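Local coordinates for STING-associated CdnE c-di-GMP synthase (Flavobacteriaceae, PDB 6WT8), which synthesises the cyclic dinucleotide c-di-GMP as a CD-NTase of a STING-containing CBASS system, which probably signals in antiphage defence, at residues I42-M55 and E294-Y306. Numbering follows the deposited sequence.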
# COMPACT_ATOMS: atom_id res chain seq x y z
N ILE A 42 -1.35 -14.69 29.27
CA ILE A 42 -0.74 -14.91 27.95
C ILE A 42 -0.37 -13.61 27.25
O ILE A 42 0.51 -13.59 26.37
CB ILE A 42 -1.69 -15.74 27.05
CG1 ILE A 42 -0.92 -16.32 25.87
CG2 ILE A 42 -2.87 -14.89 26.58
CD1 ILE A 42 -1.63 -17.43 25.21
N GLU A 43 -1.00 -12.49 27.63
CA GLU A 43 -0.76 -11.30 26.84
C GLU A 43 0.62 -10.70 27.03
O GLU A 43 1.07 -9.96 26.15
CB GLU A 43 -1.87 -10.28 27.10
CG GLU A 43 -3.14 -10.70 26.34
CD GLU A 43 -4.15 -9.59 26.16
OE1 GLU A 43 -3.72 -8.41 26.06
OE2 GLU A 43 -5.37 -9.89 26.11
N TYR A 44 1.33 -11.03 28.13
CA TYR A 44 2.72 -10.62 28.23
C TYR A 44 3.67 -11.82 28.17
O TYR A 44 4.83 -11.70 28.57
CB TYR A 44 2.95 -9.79 29.48
CG TYR A 44 2.33 -10.37 30.71
CD1 TYR A 44 2.96 -11.39 31.41
CD2 TYR A 44 1.09 -9.90 31.18
CE1 TYR A 44 2.40 -11.94 32.54
CE2 TYR A 44 0.52 -10.44 32.31
CZ TYR A 44 1.17 -11.45 32.99
OH TYR A 44 0.60 -12.00 34.11
N SER A 45 3.22 -12.93 27.56
CA SER A 45 4.18 -13.90 27.05
C SER A 45 5.02 -13.30 25.92
O SER A 45 4.61 -12.35 25.23
CB SER A 45 3.47 -15.16 26.56
OG SER A 45 2.73 -14.91 25.37
N ASP A 46 6.22 -13.86 25.72
CA ASP A 46 7.07 -13.35 24.65
C ASP A 46 6.40 -13.50 23.29
O ASP A 46 6.47 -12.58 22.47
CB ASP A 46 8.44 -14.06 24.61
CG ASP A 46 9.37 -13.63 25.76
OD1 ASP A 46 9.04 -12.68 26.51
OD2 ASP A 46 10.45 -14.25 25.90
N VAL A 47 5.70 -14.62 23.05
CA VAL A 47 5.06 -14.79 21.73
C VAL A 47 3.97 -13.74 21.53
O VAL A 47 3.85 -13.14 20.44
CB VAL A 47 4.51 -16.23 21.56
CG1 VAL A 47 3.57 -16.70 22.67
CG2 VAL A 47 3.83 -16.39 20.19
N SER A 48 3.19 -13.47 22.57
CA SER A 48 2.16 -12.43 22.47
C SER A 48 2.77 -11.05 22.24
O SER A 48 2.25 -10.26 21.44
CB SER A 48 1.31 -12.40 23.73
OG SER A 48 0.53 -11.22 23.68
N ILE A 49 3.84 -10.72 22.96
CA ILE A 49 4.47 -9.41 22.73
C ILE A 49 4.99 -9.29 21.30
O ILE A 49 4.86 -8.23 20.66
CB ILE A 49 5.59 -9.20 23.76
CG1 ILE A 49 4.97 -9.12 25.15
CG2 ILE A 49 6.36 -7.94 23.47
CD1 ILE A 49 6.05 -9.24 26.23
N TYR A 50 5.59 -10.36 20.79
CA TYR A 50 6.02 -10.33 19.39
C TYR A 50 4.84 -10.06 18.46
O TYR A 50 4.96 -9.27 17.51
CB TYR A 50 6.66 -11.67 19.04
CG TYR A 50 7.00 -11.82 17.56
CD1 TYR A 50 7.89 -10.95 16.93
CD2 TYR A 50 6.41 -12.83 16.82
CE1 TYR A 50 8.21 -11.08 15.52
CE2 TYR A 50 6.73 -12.97 15.42
CZ TYR A 50 7.61 -12.10 14.81
OH TYR A 50 7.98 -12.20 13.46
N ILE A 51 3.75 -10.79 18.66
CA ILE A 51 2.56 -10.57 17.82
C ILE A 51 2.08 -9.12 17.93
O ILE A 51 1.80 -8.45 16.90
CB ILE A 51 1.45 -11.55 18.23
CG1 ILE A 51 1.87 -12.98 17.93
CG2 ILE A 51 0.12 -11.17 17.54
CD1 ILE A 51 1.00 -14.02 18.64
N LYS A 52 2.00 -8.60 19.16
CA LYS A 52 1.50 -7.23 19.35
C LYS A 52 2.36 -6.22 18.62
O LYS A 52 1.85 -5.29 17.96
CB LYS A 52 1.48 -6.86 20.85
CG LYS A 52 0.34 -7.46 21.55
CD LYS A 52 0.23 -6.89 23.00
CE LYS A 52 1.44 -7.24 23.84
NZ LYS A 52 1.21 -6.89 25.34
N GLU A 53 3.68 -6.32 18.79
CA GLU A 53 4.56 -5.31 18.22
C GLU A 53 4.65 -5.46 16.72
O GLU A 53 4.81 -4.46 16.01
CB GLU A 53 5.91 -5.39 18.94
CG GLU A 53 5.65 -4.98 20.42
CD GLU A 53 6.89 -4.73 21.25
OE1 GLU A 53 8.00 -4.84 20.70
OE2 GLU A 53 6.73 -4.42 22.48
N SER A 54 4.47 -6.69 16.22
CA SER A 54 4.41 -6.91 14.78
C SER A 54 3.12 -6.34 14.18
O SER A 54 3.12 -5.89 13.03
CB SER A 54 4.48 -8.39 14.46
OG SER A 54 5.77 -8.91 14.71
N MSE A 55 2.02 -6.36 14.91
CA MSE A 55 0.75 -5.83 14.47
C MSE A 55 0.74 -4.31 14.52
O MSE A 55 0.11 -3.68 13.68
CB MSE A 55 -0.42 -6.39 15.30
CG MSE A 55 -0.72 -7.80 14.89
SE MSE A 55 -2.29 -8.39 15.92
CE MSE A 55 -2.40 -10.01 15.07
N GLU A 294 -13.94 -9.18 12.55
CA GLU A 294 -14.01 -7.83 13.08
C GLU A 294 -14.23 -7.77 14.59
O GLU A 294 -13.96 -6.71 15.19
CB GLU A 294 -15.10 -7.05 12.37
CG GLU A 294 -16.52 -7.54 12.69
CD GLU A 294 -17.51 -6.72 11.88
OE1 GLU A 294 -17.47 -6.86 10.65
OE2 GLU A 294 -18.25 -5.90 12.47
N ASP A 295 -14.69 -8.85 15.23
CA ASP A 295 -14.89 -8.81 16.68
C ASP A 295 -13.94 -9.74 17.40
O ASP A 295 -14.10 -9.99 18.60
CB ASP A 295 -16.34 -9.16 17.02
CG ASP A 295 -17.30 -8.07 16.60
OD1 ASP A 295 -16.97 -6.88 16.78
OD2 ASP A 295 -18.42 -8.41 16.15
N LEU A 296 -12.93 -10.25 16.72
CA LEU A 296 -11.99 -11.15 17.38
C LEU A 296 -10.92 -10.38 18.13
O LEU A 296 -10.43 -9.33 17.68
CB LEU A 296 -11.30 -12.04 16.35
CG LEU A 296 -12.20 -13.14 15.75
CD1 LEU A 296 -11.32 -13.95 14.81
CD2 LEU A 296 -12.74 -14.03 16.80
N HIS A 297 -10.49 -10.96 19.25
CA HIS A 297 -9.30 -10.50 19.95
C HIS A 297 -8.07 -10.68 19.06
O HIS A 297 -8.00 -11.57 18.19
CB HIS A 297 -9.17 -11.34 21.21
CG HIS A 297 -7.97 -11.02 22.07
ND1 HIS A 297 -6.76 -11.71 21.98
CD2 HIS A 297 -7.87 -10.20 23.15
CE1 HIS A 297 -5.95 -11.26 22.91
NE2 HIS A 297 -6.59 -10.36 23.65
N TYR A 298 -7.05 -9.82 19.26
CA TYR A 298 -5.91 -9.82 18.33
C TYR A 298 -5.20 -11.18 18.23
O TYR A 298 -4.76 -11.54 17.13
CB TYR A 298 -4.92 -8.70 18.68
CG TYR A 298 -4.05 -8.96 19.89
CD1 TYR A 298 -4.51 -8.70 21.20
CD2 TYR A 298 -2.78 -9.54 19.76
CE1 TYR A 298 -3.72 -8.99 22.32
CE2 TYR A 298 -2.00 -9.84 20.87
CZ TYR A 298 -2.46 -9.56 22.13
OH TYR A 298 -1.68 -9.87 23.24
N LEU A 299 -5.12 -11.95 19.32
CA LEU A 299 -4.43 -13.25 19.23
C LEU A 299 -5.20 -14.20 18.33
O LEU A 299 -4.60 -15.04 17.66
CB LEU A 299 -4.23 -13.88 20.63
CG LEU A 299 -3.21 -13.14 21.53
CD1 LEU A 299 -3.22 -13.74 22.89
CD2 LEU A 299 -1.78 -13.21 20.97
N ASP A 300 -6.53 -14.10 18.33
CA ASP A 300 -7.31 -15.00 17.50
C ASP A 300 -7.18 -14.66 16.03
O ASP A 300 -7.51 -15.51 15.19
CB ASP A 300 -8.79 -14.97 17.93
CG ASP A 300 -9.01 -15.57 19.34
OD1 ASP A 300 -8.12 -16.27 19.85
OD2 ASP A 300 -10.07 -15.36 19.97
N LEU A 301 -6.69 -13.46 15.68
CA LEU A 301 -6.43 -13.15 14.28
C LEU A 301 -5.35 -14.01 13.69
O LEU A 301 -5.30 -14.17 12.45
CB LEU A 301 -6.04 -11.68 14.09
CG LEU A 301 -7.10 -10.69 14.53
CD1 LEU A 301 -6.56 -9.25 14.42
CD2 LEU A 301 -8.40 -10.83 13.74
N VAL A 302 -4.42 -14.53 14.52
CA VAL A 302 -3.36 -15.37 13.97
C VAL A 302 -3.96 -16.62 13.38
O VAL A 302 -3.56 -17.06 12.30
CB VAL A 302 -2.31 -15.71 15.04
CG1 VAL A 302 -1.15 -16.53 14.44
CG2 VAL A 302 -1.79 -14.42 15.66
N SER A 303 -4.94 -17.21 14.08
CA SER A 303 -5.67 -18.36 13.56
C SER A 303 -6.46 -18.03 12.28
O SER A 303 -6.48 -18.84 11.35
CB SER A 303 -6.61 -18.85 14.63
OG SER A 303 -7.39 -19.95 14.18
N ILE A 304 -7.10 -16.86 12.21
CA ILE A 304 -7.81 -16.47 10.98
C ILE A 304 -6.86 -16.45 9.79
O ILE A 304 -7.16 -16.95 8.70
CB ILE A 304 -8.46 -15.08 11.17
CG1 ILE A 304 -9.62 -15.17 12.10
CG2 ILE A 304 -8.89 -14.43 9.80
CD1 ILE A 304 -10.80 -15.99 11.63
N LEU A 305 -5.70 -15.83 9.99
CA LEU A 305 -4.70 -15.77 8.92
C LEU A 305 -4.20 -17.16 8.53
O LEU A 305 -4.05 -17.46 7.33
CB LEU A 305 -3.56 -14.88 9.36
CG LEU A 305 -3.92 -13.39 9.38
CD1 LEU A 305 -2.75 -12.63 10.06
CD2 LEU A 305 -4.07 -12.87 7.93
N TYR A 306 -3.93 -18.02 9.52
CA TYR A 306 -3.51 -19.38 9.21
C TYR A 306 -4.57 -20.10 8.40
O TYR A 306 -4.24 -20.76 7.41
CB TYR A 306 -3.19 -20.15 10.48
CG TYR A 306 -2.84 -21.58 10.22
CD1 TYR A 306 -1.62 -21.94 9.74
CD2 TYR A 306 -3.73 -22.61 10.55
CE1 TYR A 306 -1.27 -23.24 9.48
CE2 TYR A 306 -3.38 -23.93 10.28
CZ TYR A 306 -2.14 -24.23 9.76
OH TYR A 306 -1.77 -25.53 9.52
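Ser48 OG is held from two directions: Tyr298 OH donates to it across the contact at 2.6 Å, and Ser48 OG in turn donates to Glu43 O at 2.8 Å, so the hydroxyl both accepts and donates. Lys52 NZ reaches that same Glu43 O from the opposite face of the carbonyl plane, so two side chains of helix 46-56 grip the turn just before it. With CG between the backbone N and the carbonyl carbon (chi1 75°), the Tyr298 ring slants along the helix and sets its hydroxyl beside Ser48. Lys52 lays CG 3.4 Å from Tyr298 CE2, Ile51 CG2 meets the ring edge in plane, and Met55, a selenomethionine, makes an oblique Met-aromatic contact with SE 5.3 Å from the ring centroid. Beside the phenol, His297 NE2 donates to Glu43 OE2 at 2.8 Å, entering from above the carboxylate plane. The contact lies in the helical part of this CD-NTase, where residues 297-302, from the segment that runs on as helix 300-314, pack against helix 46-56 and the turn before it; the two short helical segments cross at 73°, with Ile353 and Leu357 of helix 336-360 also touching Ile51. Replacing Tyr298 by an alanine would probably leave Ser48 OG without its donor and open a gap between Lys52, Ile51 and Met55. Further along, Ile51 CD1 fits against Leu299 CD2 at 3.7 Å and Val302 CG2 at 4.1 Å, while Leu299 turns its other methyl, CD1, to Ile42 CG2. Met55 CE closes the far end, resting 4.1 Å from Leu301 CB.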